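Side-chain contacts in core protein VP4 (Bluetongue virus, PDB 2JHP), which acts as a multifunctional RNA-capping enzyme of the virus and is one of the five proteins that form its inner capsid: residues H97-K100 / A101-E105; D247-K250 / H251-F254; E279-R282 / F283-R287; A473-F476 / L477-R480; A580-R583 / E584-L587. All coordinates share one frame; numbering follows the deposited sequence.

Contact 1: H97-K100 / A101-E105; sequences HDMK and AFENE
Phe-102 N donates to Asp-98 O, Glu-103 N to Met-99 O and Asn-104 N to Lys-100 O, the i to i+4 bonds that start helix 99-112. Asp-98 is the N-cap. Its CG stands anti to the backbone N (chi1 -164°), which turns the carboxylate back to the amides of the first turn. OD1 takes two weak bonds there. Ala-101 N lies 3.2 Å from Asp-98 OD1 and points at it fairly straight. Lys-100 N is closer to Asp-98 OD1, at 2.9 Å, but its N-H is bent to 123°. Beside the cap, Asp-98 CB rests 3.8 Å from Ala-101 CB. Met-99 bends at chi2 (60°), and this carries its end across Glu-103. Met-99 CE comes within 3.4 Å of Glu-103 OE2. Met-99 SD lies at a slant to the Phe-102 ring, 4.3 Å from Phe-102 CD2. Met-99 and Phe-102 both pack on Tyr-49 of strand 48-51, and Glu-103 OE2 is hydrogen-bonded to Tyr-49 OH. The Asp-98 carboxylate thus serves amides at a helix start, where its negative charge would probably be favoured by the helix dipole. The Met-99 methyl lies against a carboxylate oxygen that already has a polar partner.

Contact 2: D247-K250 / H251-F254; sequences DILK and HMNF
Ile-248 and Met-252 lie side by side, with Ile-248 CG2 3.7 Å from Met-252 CE. The Met-252 chain is extended beyond CG, and this takes its methyl back along the end of helix 246-249. Both side chains pack on strand 192-196 and strand 260-264. Leu-249 extends the apolar patch toward the surface. Leu-249 CD1 meets Phe-254 at the ring edge, near the ring plane, 3.5 Å from Phe-254 CZ. Met-252 CB sits over one face of the Phe-254 ring, toward its rim. On the polar side, Lys-250 runs beside His-251. Lys-250 CG is placed between the backbone N and the carbonyl carbon (chi1 67°). From there Lys-250 CG makes a CH-pi contact over the imidazole face, 3.9 Å from the His-251 ring centroid and 13° off the normal. His-251 CD2 lies 3.3 Å from Asp-247 O, and the ring also stacks with His-238. The backbone closes a type I turn from Leu-249 to Met-252. His-251 N donates to Ile-248 O at 3.2 Å, and Met-252 N reaches Leu-249 O only weakly. The face contact is thus made by lysine methylene, and Lys-250 NZ is 5.3 Å from His-251 NE2.

Contact 3: E279-R282 / F283-R287; sequences ETTR and FAEDR
Thr-281 and Glu-285 lie side by side and point the same way, one turn apart at the start of helix 280-295. This helix belongs to the Rossmann-like, methyltransferase-type domain that binds one S-adenosyl-L-homocysteine. The Glu-285 side chain is about 5 Å from that ligand. Glu-285 CG stands beside its own backbone N (chi1 -65°), and the chain then runs extended past the preceding turn. Glu-285 CG passes 3.3 Å from Thr-281 O. Glu-285 OE2 ends 4.1 Å from Thr-281 CG2, a loose contact. The stronger partner of the carboxylate is elsewhere: OE1 forms a salt bridge with Arg-308 NH1. Asp-286 OD1 uses the same Arg-308 nitrogen, so two neighbouring acids of the helix share one arginine of strand 302-308. The buried Asp-286 carboxylate is thereby paired, and the shared arginine probably offsets part of the charge of the two acids. Arg-282 bends at chi3, and its guanidinium stays well away from both acids. Arg-282 is joined to the next turn by the backbone bond from Asp-286 N to Arg-282 O, 3.2 Å long. Ala-284 N bonds likewise to Thr-280 O at 2.9 Å. Phe-283 and Arg-287 form a second side-chain pair. The Phe-283 ring also has a cation-pi contact with Lys-313, and Arg-287 NH1 forms a salt bridge with Glu-290. Asp-286 CB lies over one face of the Arg-287 guanidinium, near its rim. Arg-287 NE sits over the centre of the Phe-283 ring, 3.6 Å above its plane.

Contact 4: A473-F476 / L477-R480; sequences AILF and LMWR
Phe-476 meets Trp-479 and Arg-480, three and four residues on in helix 470-480. Its CB sits beside the peptide that joins it to Leu-477, as the covalent chain requires. Its CG is anti to the backbone N (chi1 -172°), which directs the ring along the helix over the next turn. One ring side then serves the tryptophan. Phe-476 CD1 is 3.9 Å from Trp-479 CE3, and Phe-476 CE1 is equally close to Trp-479 CZ3. The two rings meet obliquely, with planes at 79°. On the other ring side, Phe-476 CE2 approaches Arg-480 NE. The tip atom, Phe-476 CZ, goes further and lies over one face of the guanidinium, 3.3 Å from Arg-480 NH2. The ring and guanidinium planes are 84° apart, so a phenyl edge meets a guanidinium face. Arg-480 NH2 has a weak hydrogen bond to Pro-506 O, and Trp-479 NE1 is hydrogen-bonded to Ser-593 O. Elsewhere on the helix, Met-478 spans two residues. Met-478 SD lies 3.7 Å from Leu-475 CD1, and Met-478 CE lies 3.9 Å from Ile-474 CG2. Ile-474 also packs on Phe-117, a residue of a guanine pocket. Phe-476 packs on Leu-503 and Ala-473 on Val-501, both in strand 499-503. This is a helix covering a mixed seven-stranded sheet, whose strand order 3-2-1-4-5-7-6 is that of Rossmann-like methyltransferases.

Contact 5: A580-R583 / E584-L587; sequences AQNR and EQKL
Asn-582 and Gln-585 make the amide contact of this loop. Their side chains cross with the amide planes 40° apart. Gln-585 NE2 comes to 3.4 Å from Asn-582 CB, and Asn-582 ND2 lies 3.6 Å from Gln-585 CB. Each amide nitrogen thus rests on the other residue's CB. The Gln-585 chain folds at chi2 (99°), and this bend brings its amide alongside Asn-582. The Gln-581 amide borders Gln-585 and Lys-586 loosely, and its NE2 is hydrogen-bonded to Trp-578 O. A second group consists of tight approaches of aliphatic carbons to carbonyl oxygens. Lys-586 CB lies 3.1 Å from Asn-582 O. Lys-586 CG is 3.2 Å from Asn-582 O and equally near Arg-583 O. These are close for carbon and oxygen, and the side chain is pressed against the backbone of the preceding residues. The chain here is a surface loop between helix 568-576 and helix 612-625. Within it, Leu-587 N reaches Glu-584 O, but weakly, at 3.4 Å. Charged groups form the third set, and their main partners flank the two segments. Glu-584 OE2 forms a salt bridge with Arg-588 NH2. Lys-586 runs extended beyond CG, and its NZ is hydrogen-bonded to Ser-579 O, which ties the loop back to the chain just before it. Apolar contact is made with tryptophans: Lys-586 and Leu-587 both touch Trp-600, and Lys-586 also touches Trp-578.

Overall arrangement
The five contacts follow one another along the chain, and none touches another. Contact 1 lies on helix 99-112, near the five-stranded parallel sheet of the N-terminal region. Contacts 2 and 3 pack against the seven-stranded sheet with strands 192-196 and 302-308, and their centres are about 25 Å apart. Contact 4 covers the other seven-stranded sheet, of the same strand order. Contact 5 lies in a loop, its centre about 24 Å from that of contact 4. Contacts 3 and 5 are about 83 Å apart, centre to centre. Two methyltransferase-like sheets, with two bound S-adenosyl-L-homocysteine molecules, fit a protein that performs several capping steps in one elongated chain.

Contact 1: H97-K100 / A101-E105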
loop_
_atom_site.group_PDB
_atom_site.type_symbol
_atom_site.label_atom_id
_atom_site.label_comp_id
_atom_site.label_asym_id
_atom_site.label_seq_id
_atom_site.Cartn_x
_atom_site.Cartn_y
_atom_site.Cartn_z
ATOM N N HIS A 97 32.347 -13.921 8.145
ATOM C CA HIS A 97 33.012 -12.650 7.790
ATOM C C HIS A 97 32.936 -12.297 6.299
ATOM O O HIS A 97 33.772 -11.546 5.792
ATOM C CB HIS A 97 34.482 -12.648 8.236
ATOM C CG HIS A 97 34.666 -12.744 9.716
ATOM N ND1 HIS A 97 34.473 -13.917 10.416
ATOM C CD2 HIS A 97 35.041 -11.813 10.629
ATOM C CE1 HIS A 97 34.712 -13.704 11.697
ATOM N NE2 HIS A 97 35.059 -12.436 11.853
ATOM N N ASP A 98 31.939 -12.843 5.606
ATOM C CA ASP A 98 31.698 -12.520 4.203
ATOM C C ASP A 98 31.064 -11.128 4.081
ATOM O O ASP A 98 29.927 -10.911 4.515
ATOM C CB ASP A 98 30.798 -13.585 3.562
ATOM C CG ASP A 98 30.814 -13.539 2.038
ATOM O OD1 ASP A 98 30.956 -12.438 1.460
ATOM O OD2 ASP A 98 30.676 -14.616 1.412
ATOM N N MET A 99 31.806 -10.192 3.495
ATOM C CA MET A 99 31.305 -8.828 3.286
ATOM C C MET A 99 30.143 -8.800 2.289
ATOM O O MET A 99 29.210 -8.015 2.451
ATOM C CB MET A 99 32.429 -7.883 2.840
ATOM C CG MET A 99 32.044 -6.405 2.811
ATOM S SD MET A 99 31.514 -5.773 4.420
ATOM C CE MET A 99 30.778 -4.214 3.946
ATOM N N LYS A 100 30.202 -9.662 1.275
ATOM C CA LYS A 100 29.122 -9.778 0.297
ATOM C C LYS A 100 27.819 -10.328 0.895
ATOM O O LYS A 100 26.768 -9.694 0.767
ATOM C CB LYS A 100 29.566 -10.584 -0.932
ATOM C CG LYS A 100 30.261 -9.729 -1.994
ATOM C CD LYS A 100 30.769 -10.558 -3.162
ATOM C CE LYS A 100 31.498 -9.688 -4.174
ATOM N NZ LYS A 100 32.050 -10.497 -5.295
ATOM N N ALA A 101 27.887 -11.477 1.564
ATOM C CA ALA A 101 26.697 -12.072 2.186
ATOM C C ALA A 101 26.054 -11.132 3.212
ATOM O O ALA A 101 24.828 -11.043 3.301
ATOM C CB ALA A 101 27.033 -13.407 2.816
ATOM N N PHE A 102 26.897 -10.432 3.970
ATOM C CA PHE A 102 26.475 -9.392 4.910
ATOM C C PHE A 102 25.639 -8.324 4.216
ATOM O O PHE A 102 24.513 -8.045 4.624
ATOM C CB PHE A 102 27.711 -8.763 5.573
ATOM C CG PHE A 102 27.388 -7.712 6.608
ATOM C CD1 PHE A 102 26.789 -8.067 7.816
ATOM C CD2 PHE A 102 27.705 -6.367 6.382
ATOM C CE1 PHE A 102 26.491 -7.104 8.779
ATOM C CE2 PHE A 102 27.409 -5.392 7.340
ATOM C CZ PHE A 102 26.798 -5.762 8.542
ATOM N N GLU A 103 26.193 -7.741 3.156
ATOM C CA GLU A 103 25.510 -6.687 2.413
ATOM C C GLU A 103 24.197 -7.165 1.780
ATOM O O GLU A 103 23.188 -6.459 1.840
ATOM C CB GLU A 103 26.447 -6.081 1.365
ATOM C CG GLU A 103 27.678 -5.407 1.972
ATOM C CD GLU A 103 28.416 -4.472 1.012
ATOM O OE1 GLU A 103 28.704 -4.878 -0.143
ATOM O OE2 GLU A 103 28.718 -3.328 1.433
ATOM N N ASN A 104 24.220 -8.361 1.178
ATOM C CA ASN A 104 23.014 -9.004 0.629
ATOM C C ASN A 104 21.964 -9.254 1.702
ATOM O O ASN A 104 20.765 -9.178 1.430
ATOM C CB ASN A 104 23.359 -10.332 -0.045
ATOM C CG ASN A 104 24.235 -10.171 -1.285
ATOM O OD1 ASN A 104 25.320 -10.732 -1.353
ATOM N ND2 ASN A 104 23.751 -9.436 -2.273
ATOM N N GLU A 105 22.420 -9.563 2.915
ATOM C CA GLU A 105 21.515 -9.676 4.056
ATOM C C GLU A 105 20.810 -8.350 4.326
ATOM O O GLU A 105 19.577 -8.311 4.404
ATOM C CB GLU A 105 22.237 -10.154 5.312
ATOM C CG GLU A 105 21.282 -10.547 6.423
ATOM C CD GLU A 105 20.365 -11.689 6.020
ATOM O OE1 GLU A 105 20.892 -12.745 5.614
ATOM O OE2 GLU A 105 19.124 -11.536 6.106
#

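Contact 2: D247-K250 / H251-F254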
loop_
_atom_site.group_PDB
_atom_site.type_symbol
_atom_site.label_atom_id
_atom_site.label_comp_id
_atom_site.label_asym_id
_atom_site.label_seq_id
_atom_site.Cartn_x
_atom_site.Cartn_y
_atom_site.Cartn_z
ATOM N N ASP A 247 -35.433 -24.448 -1.152
ATOM C CA ASP A 247 -34.543 -25.061 -0.159
ATOM C C ASP A 247 -33.596 -24.061 0.504
ATOM O O ASP A 247 -32.984 -24.363 1.529
ATOM C CB ASP A 247 -33.729 -26.186 -0.808
ATOM C CG ASP A 247 -34.604 -27.239 -1.458
ATOM O OD1 ASP A 247 -35.584 -27.677 -0.813
ATOM O OD2 ASP A 247 -34.313 -27.630 -2.611
ATOM N N ILE A 248 -33.488 -22.877 -0.095
ATOM C CA ILE A 248 -32.565 -21.832 0.341
ATOM C C ILE A 248 -33.308 -20.633 0.935
ATOM O O ILE A 248 -32.848 -20.033 1.907
ATOM C CB ILE A 248 -31.670 -21.370 -0.829
ATOM C CG1 ILE A 248 -30.979 -22.574 -1.470
ATOM C CG2 ILE A 248 -30.642 -20.337 -0.360
ATOM C CD1 ILE A 248 -30.409 -22.289 -2.807
ATOM N N LEU A 249 -34.453 -20.293 0.343
ATOM C CA LEU A 249 -35.326 -19.242 0.865
ATOM C C LEU A 249 -35.677 -19.443 2.341
ATOM O O LEU A 249 -35.677 -18.479 3.114
ATOM C CB LEU A 249 -36.629 -19.130 0.049
ATOM C CG LEU A 249 -36.826 -18.174 -1.142
ATOM C CD1 LEU A 249 -35.842 -17.002 -1.166
ATOM C CD2 LEU A 249 -36.786 -18.923 -2.455
ATOM N N LYS A 250 -35.963 -20.686 2.731
ATOM C CA LYS A 250 -36.418 -20.977 4.093
ATOM C C LYS A 250 -35.343 -20.764 5.172
ATOM O O LYS A 250 -35.668 -20.621 6.353
ATOM C CB LYS A 250 -37.075 -22.367 4.193
ATOM C CG LYS A 250 -36.147 -23.563 3.985
ATOM C CD LYS A 250 -36.872 -24.891 4.227
ATOM C CE LYS A 250 -37.095 -25.165 5.717
ATOM N NZ LYS A 250 -37.921 -26.385 5.963
ATOM N N HIS A 251 -34.076 -20.717 4.764
ATOM C CA HIS A 251 -32.979 -20.456 5.703
ATOM C C HIS A 251 -32.447 -19.027 5.571
ATOM O O HIS A 251 -31.258 -18.762 5.791
ATOM C CB HIS A 251 -31.856 -21.496 5.542
ATOM C CG HIS A 251 -32.329 -22.913 5.644
ATOM N ND1 HIS A 251 -32.910 -23.425 6.785
ATOM C CD2 HIS A 251 -32.319 -23.923 4.742
ATOM C CE1 HIS A 251 -33.239 -24.689 6.582
ATOM N NE2 HIS A 251 -32.885 -25.017 5.352
ATOM N N MET A 252 -33.342 -18.104 5.223
ATOM C CA MET A 252 -32.986 -16.695 5.095
ATOM C C MET A 252 -33.836 -15.815 5.985
ATOM O O MET A 252 -35.019 -16.091 6.199
ATOM C CB MET A 252 -33.150 -16.228 3.655
ATOM C CG MET A 252 -31.996 -16.564 2.758
ATOM S SD MET A 252 -32.246 -15.812 1.154
ATOM C CE MET A 252 -31.045 -16.723 0.213
ATOM N N ASN A 253 -33.223 -14.751 6.493
ATOM C CA ASN A 253 -33.941 -13.714 7.222
ATOM C C ASN A 253 -34.034 -12.453 6.366
ATOM O O ASN A 253 -33.037 -11.760 6.147
ATOM C CB ASN A 253 -33.257 -13.436 8.564
ATOM C CG ASN A 253 -33.823 -12.223 9.277
ATOM O OD1 ASN A 253 -34.989 -11.863 9.114
ATOM N ND2 ASN A 253 -32.986 -11.583 10.083
ATOM N N PHE A 254 -35.238 -12.171 5.877
ATOM C CA PHE A 254 -35.463 -11.033 4.989
ATOM C C PHE A 254 -35.644 -9.711 5.718
ATOM O O PHE A 254 -35.317 -8.659 5.170
ATOM C CB PHE A 254 -36.651 -11.288 4.062
ATOM C CG PHE A 254 -36.460 -12.461 3.149
ATOM C CD1 PHE A 254 -37.246 -13.609 3.300
ATOM C CD2 PHE A 254 -35.492 -12.429 2.138
ATOM C CE1 PHE A 254 -37.060 -14.716 2.452
ATOM C CE2 PHE A 254 -35.307 -13.523 1.285
ATOM C CZ PHE A 254 -36.091 -14.667 1.445
#

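Contact 3: E279-R282 / F283-R287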
loop_
_atom_site.group_PDB
_atom_site.type_symbol
_atom_site.label_atom_id
_atom_site.label_comp_id
_atom_site.label_asym_id
_atom_site.label_seq_id
_atom_site.Cartn_x
_atom_site.Cartn_y
_atom_site.Cartn_z
ATOM N N GLU A 279 -22.469 -37.715 -19.105
ATOM C CA GLU A 279 -22.739 -36.700 -18.160
ATOM C C GLU A 279 -23.368 -35.438 -18.764
ATOM O O GLU A 279 -22.840 -34.328 -18.648
ATOM C CB GLU A 279 -21.541 -36.547 -17.191
ATOM C CG GLU A 279 -21.013 -38.012 -16.733
ATOM C CD GLU A 279 -20.241 -37.988 -15.394
ATOM O OE1 GLU A 279 -20.793 -37.496 -14.376
ATOM O OE2 GLU A 279 -19.089 -38.488 -15.370
ATOM N N THR A 280 -24.509 -35.664 -19.431
ATOM C CA THR A 280 -25.534 -34.641 -19.642
ATOM C C THR A 280 -26.031 -34.260 -18.239
ATOM O O THR A 280 -26.459 -33.125 -18.001
ATOM C CB THR A 280 -26.731 -35.118 -20.556
ATOM O OG1 THR A 280 -27.503 -36.152 -19.912
ATOM C CG2 THR A 280 -26.260 -35.670 -21.954
ATOM N N THR A 281 -25.923 -35.219 -17.313
ATOM C CA THR A 281 -26.105 -35.015 -15.869
ATOM C C THR A 281 -25.300 -33.830 -15.320
ATOM O O THR A 281 -25.861 -32.932 -14.673
ATOM C CB THR A 281 -25.656 -36.260 -15.077
ATOM O OG1 THR A 281 -25.984 -37.449 -15.807
ATOM C CG2 THR A 281 -26.315 -36.298 -13.710
ATOM N N ARG A 282 -23.988 -33.846 -15.567
ATOM C CA ARG A 282 -23.082 -32.786 -15.104
ATOM C C ARG A 282 -23.492 -31.418 -15.652
ATOM O O ARG A 282 -23.325 -30.386 -14.984
ATOM C CB ARG A 282 -21.644 -33.076 -15.532
ATOM C CG ARG A 282 -20.929 -34.146 -14.735
ATOM C CD ARG A 282 -19.423 -34.090 -14.983
ATOM N NE ARG A 282 -19.089 -34.136 -16.409
ATOM C CZ ARG A 282 -17.963 -33.659 -16.943
ATOM N NH1 ARG A 282 -17.766 -33.755 -18.255
ATOM N NH2 ARG A 282 -17.038 -33.087 -16.175
ATOM N N PHE A 283 -24.022 -31.428 -16.874
ATOM C CA PHE A 283 -24.453 -30.220 -17.558
ATOM C C PHE A 283 -25.727 -29.652 -16.919
ATOM O O PHE A 283 -25.819 -28.454 -16.656
ATOM C CB PHE A 283 -24.664 -30.519 -19.043
ATOM C CG PHE A 283 -24.706 -29.295 -19.909
ATOM C CD1 PHE A 283 -23.530 -28.750 -20.420
ATOM C CD2 PHE A 283 -25.924 -28.690 -20.224
ATOM C CE1 PHE A 283 -23.559 -27.609 -21.225
ATOM C CE2 PHE A 283 -25.970 -27.539 -21.031
ATOM C CZ PHE A 283 -24.781 -27.003 -21.535
ATOM N N ALA A 284 -26.700 -30.523 -16.657
ATOM C CA ALA A 284 -27.962 -30.096 -16.056
ATOM C C ALA A 284 -27.801 -29.635 -14.602
ATOM O O ALA A 284 -28.638 -28.895 -14.096
ATOM C CB ALA A 284 -29.017 -31.191 -16.177
ATOM N N GLU A 285 -26.733 -30.077 -13.943
ATOM C CA GLU A 285 -26.391 -29.592 -12.589
ATOM C C GLU A 285 -25.794 -28.198 -12.610
ATOM O O GLU A 285 -26.191 -27.350 -11.819
ATOM C CB GLU A 285 -25.433 -30.538 -11.858
ATOM C CG GLU A 285 -26.024 -31.909 -11.562
ATOM C CD GLU A 285 -24.972 -32.904 -11.114
ATOM O OE1 GLU A 285 -23.771 -32.689 -11.415
ATOM O OE2 GLU A 285 -25.352 -33.902 -10.464
ATOM N N ASP A 286 -24.839 -27.967 -13.506
ATOM C CA ASP A 286 -24.231 -26.645 -13.622
ATOM C C ASP A 286 -25.296 -25.624 -14.013
ATOM O O ASP A 286 -25.356 -24.544 -13.427
ATOM C CB ASP A 286 -23.076 -26.640 -14.636
ATOM C CG ASP A 286 -21.885 -27.518 -14.209
ATOM O OD1 ASP A 286 -21.840 -28.004 -13.049
ATOM O OD2 ASP A 286 -20.977 -27.695 -15.049
ATOM N N ARG A 287 -26.132 -25.990 -14.987
ATOM C CA ARG A 287 -27.252 -25.158 -15.442
ATOM C C ARG A 287 -28.267 -24.876 -14.332
ATOM O O ARG A 287 -28.875 -23.805 -14.316
ATOM C CB ARG A 287 -27.999 -25.803 -16.634
ATOM C CG ARG A 287 -27.363 -25.698 -18.043
ATOM C CD ARG A 287 -26.134 -24.760 -18.123
ATOM N NE ARG A 287 -24.882 -25.522 -18.132
ATOM C CZ ARG A 287 -23.693 -25.036 -17.793
ATOM N NH1 ARG A 287 -23.570 -23.776 -17.401
ATOM N NH2 ARG A 287 -22.621 -25.823 -17.836
#

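Contact 4: A473-F476 / L477-R480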
loop_
_atom_site.group_PDB
_atom_site.type_symbol
_atom_site.label_atom_id
_atom_site.label_comp_id
_atom_site.label_asym_id
_atom_site.label_seq_id
_atom_site.Cartn_x
_atom_site.Cartn_y
_atom_site.Cartn_z
ATOM N N ALA A 473 7.214 12.543 6.943
ATOM C CA ALA A 473 5.817 12.179 7.083
ATOM C C ALA A 473 5.614 11.160 8.185
ATOM O O ALA A 473 4.666 11.276 8.965
ATOM C CB ALA A 473 5.284 11.655 5.777
ATOM N N ILE A 474 6.503 10.175 8.260
ATOM C CA ILE A 474 6.411 9.138 9.280
ATOM C C ILE A 474 6.710 9.714 10.672
ATOM O O ILE A 474 5.993 9.450 11.628
ATOM C CB ILE A 474 7.329 7.941 8.953
ATOM C CG1 ILE A 474 6.810 7.173 7.718
ATOM C CG2 ILE A 474 7.516 7.036 10.170
ATOM C CD1 ILE A 474 5.659 6.155 7.953
ATOM N N LEU A 475 7.766 10.512 10.760
ATOM C CA LEU A 475 8.174 11.155 11.994
ATOM C C LEU A 475 7.102 12.115 12.516
ATOM O O LEU A 475 6.911 12.253 13.727
ATOM C CB LEU A 475 9.485 11.903 11.754
ATOM C CG LEU A 475 10.811 11.241 12.150
ATOM C CD1 LEU A 475 10.653 9.868 12.806
ATOM C CD2 LEU A 475 11.764 11.195 10.986
ATOM N N PHE A 476 6.416 12.781 11.593
ATOM C CA PHE A 476 5.276 13.602 11.934
ATOM C C PHE A 476 4.179 12.762 12.592
ATOM O O PHE A 476 3.630 13.156 13.622
ATOM C CB PHE A 476 4.731 14.309 10.698
ATOM C CG PHE A 476 3.667 15.321 11.007
ATOM C CD1 PHE A 476 4.011 16.581 11.500
ATOM C CD2 PHE A 476 2.323 15.019 10.824
ATOM C CE1 PHE A 476 3.041 17.520 11.783
ATOM C CE2 PHE A 476 1.352 15.952 11.107
ATOM C CZ PHE A 476 1.713 17.208 11.585
ATOM N N LEU A 477 3.879 11.608 12.002
ATOM C CA LEU A 477 2.834 10.724 12.514
ATOM C C LEU A 477 3.259 10.018 13.777
ATOM O O LEU A 477 2.430 9.762 14.630
ATOM C CB LEU A 477 2.379 9.702 11.449
ATOM C CG LEU A 477 1.696 10.286 10.210
ATOM C CD1 LEU A 477 1.713 9.329 9.023
ATOM C CD2 LEU A 477 0.285 10.721 10.565
ATOM N N MET A 478 4.539 9.694 13.905
ATOM C CA MET A 478 5.042 9.205 15.181
ATOM C C MET A 478 4.663 10.209 16.298
ATOM O O MET A 478 4.207 9.831 17.384
ATOM C CB MET A 478 6.549 8.983 15.156
ATOM C CG MET A 478 6.940 7.660 14.551
ATOM S SD MET A 478 8.711 7.356 14.647
ATOM C CE MET A 478 8.856 5.896 13.626
ATOM N N TRP A 479 4.820 11.490 15.976
ATOM C CA TRP A 479 4.720 12.589 16.923
ATOM C C TRP A 479 3.280 12.977 17.256
ATOM O O TRP A 479 2.968 13.236 18.410
ATOM C CB TRP A 479 5.491 13.772 16.335
ATOM C CG TRP A 479 5.474 15.040 17.098
ATOM C CD1 TRP A 479 5.632 15.197 18.432
ATOM C CD2 TRP A 479 5.346 16.351 16.546
ATOM N NE1 TRP A 479 5.583 16.532 18.762
ATOM C CE2 TRP A 479 5.410 17.262 17.617
ATOM C CE3 TRP A 479 5.168 16.844 15.244
ATOM C CZ2 TRP A 479 5.300 18.643 17.432
ATOM C CZ3 TRP A 479 5.059 18.215 15.058
ATOM C CH2 TRP A 479 5.118 19.098 16.146
ATOM N N ARG A 480 2.423 13.003 16.235
ATOM C CA ARG A 480 1.025 13.415 16.354
ATOM C C ARG A 480 0.078 12.246 16.677
ATOM O O ARG A 480 -0.894 12.416 17.422
ATOM C CB ARG A 480 0.581 14.142 15.071
ATOM C CG ARG A 480 -0.883 14.606 15.039
ATOM C CD ARG A 480 -1.039 16.081 15.336
ATOM N NE ARG A 480 -1.019 16.906 14.126
ATOM C CZ ARG A 480 -0.783 18.221 14.115
ATOM N NH1 ARG A 480 -0.534 18.878 15.250
ATOM N NH2 ARG A 480 -0.792 18.881 12.966
#

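Contact 5: A580-R583 / E584-L587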
loop_
_atom_site.group_PDB
_atom_site.type_symbol
_atom_site.label_atom_id
_atom_site.label_comp_id
_atom_site.label_asym_id
_atom_site.label_seq_id
_atom_site.Cartn_x
_atom_site.Cartn_y
_atom_site.Cartn_z
ATOM N N ALA A 580 13.422 33.798 16.928
ATOM C CA ALA A 580 12.756 34.878 17.683
ATOM C C ALA A 580 11.234 35.041 17.694
ATOM O O ALA A 580 10.575 34.802 16.671
ATOM C CB ALA A 580 13.413 36.237 17.273
ATOM N N GLN A 581 10.662 35.415 18.852
ATOM C CA GLN A 581 10.948 34.859 20.202
ATOM C C GLN A 581 12.139 35.045 21.192
ATOM O O GLN A 581 12.752 36.126 21.278
ATOM C CB GLN A 581 10.244 33.515 20.383
ATOM C CG GLN A 581 8.743 33.754 20.661
ATOM C CD GLN A 581 8.036 32.556 21.280
ATOM O OE1 GLN A 581 7.585 32.643 22.441
ATOM N NE2 GLN A 581 7.922 31.435 20.511
ATOM N N ASN A 582 12.363 34.005 22.009
ATOM C CA ASN A 582 13.275 34.018 23.179
ATOM C C ASN A 582 13.725 32.579 23.434
ATOM O O ASN A 582 12.873 31.677 23.563
ATOM C CB ASN A 582 12.592 34.521 24.459
ATOM C CG ASN A 582 11.236 35.193 24.200
ATOM O OD1 ASN A 582 11.072 36.403 24.433
ATOM N ND2 ASN A 582 10.250 34.402 23.741
ATOM N N ARG A 583 15.043 32.360 23.507
ATOM C CA ARG A 583 15.612 31.004 23.643
ATOM C C ARG A 583 14.891 30.207 24.742
ATOM O O ARG A 583 14.499 29.052 24.526
ATOM C CB ARG A 583 17.130 31.063 23.923
ATOM C CG ARG A 583 17.513 31.562 25.355
ATOM C CD ARG A 583 18.882 31.040 25.843
ATOM N NE ARG A 583 19.315 29.837 25.113
ATOM C CZ ARG A 583 20.398 29.785 24.334
ATOM N NH1 ARG A 583 20.707 28.655 23.700
ATOM N NH2 ARG A 583 21.179 30.862 24.193
ATOM N N GLU A 584 14.704 30.852 25.900
ATOM C CA GLU A 584 14.096 30.230 27.069
ATOM C C GLU A 584 12.610 29.904 26.903
ATOM O O GLU A 584 12.203 28.761 27.109
ATOM C CB GLU A 584 14.308 31.110 28.304
ATOM C CG GLU A 584 15.104 30.447 29.424
ATOM C CD GLU A 584 14.218 29.689 30.414
ATOM O OE1 GLU A 584 13.571 28.688 30.011
ATOM O OE2 GLU A 584 14.177 30.096 31.602
ATOM N N GLN A 585 11.814 30.910 26.535
ATOM C CA GLN A 585 10.357 30.766 26.459
ATOM C C GLN A 585 9.939 29.972 25.235
ATOM O O GLN A 585 8.746 29.837 24.946
ATOM C CB GLN A 585 9.653 32.133 26.473
ATOM C CG GLN A 585 9.455 32.759 27.877
ATOM C CD GLN A 585 10.511 33.807 28.234
ATOM O OE1 GLN A 585 10.243 34.741 29.002
ATOM N NE2 GLN A 585 11.715 33.658 27.674
ATOM N N LYS A 586 10.930 29.430 24.533
ATOM C CA LYS A 586 10.680 28.679 23.318
ATOM C C LYS A 586 11.124 27.207 23.401
ATOM O O LYS A 586 11.375 26.572 22.369
ATOM C CB LYS A 586 11.293 29.395 22.093
ATOM C CG LYS A 586 12.763 29.071 21.796
ATOM C CD LYS A 586 13.203 29.559 20.418
ATOM C CE LYS A 586 14.570 28.980 20.070
ATOM N NZ LYS A 586 15.360 29.861 19.159
ATOM N N LEU A 587 11.198 26.655 24.619
ATOM C CA LEU A 587 11.589 25.241 24.767
ATOM C C LEU A 587 11.435 24.526 26.128
ATOM O O LEU A 587 11.984 23.423 26.257
ATOM C CB LEU A 587 13.043 25.042 24.250
ATOM C CG LEU A 587 14.351 25.359 25.023
ATOM C CD1 LEU A 587 14.213 26.472 26.069
ATOM C CD2 LEU A 587 14.970 24.107 25.669
#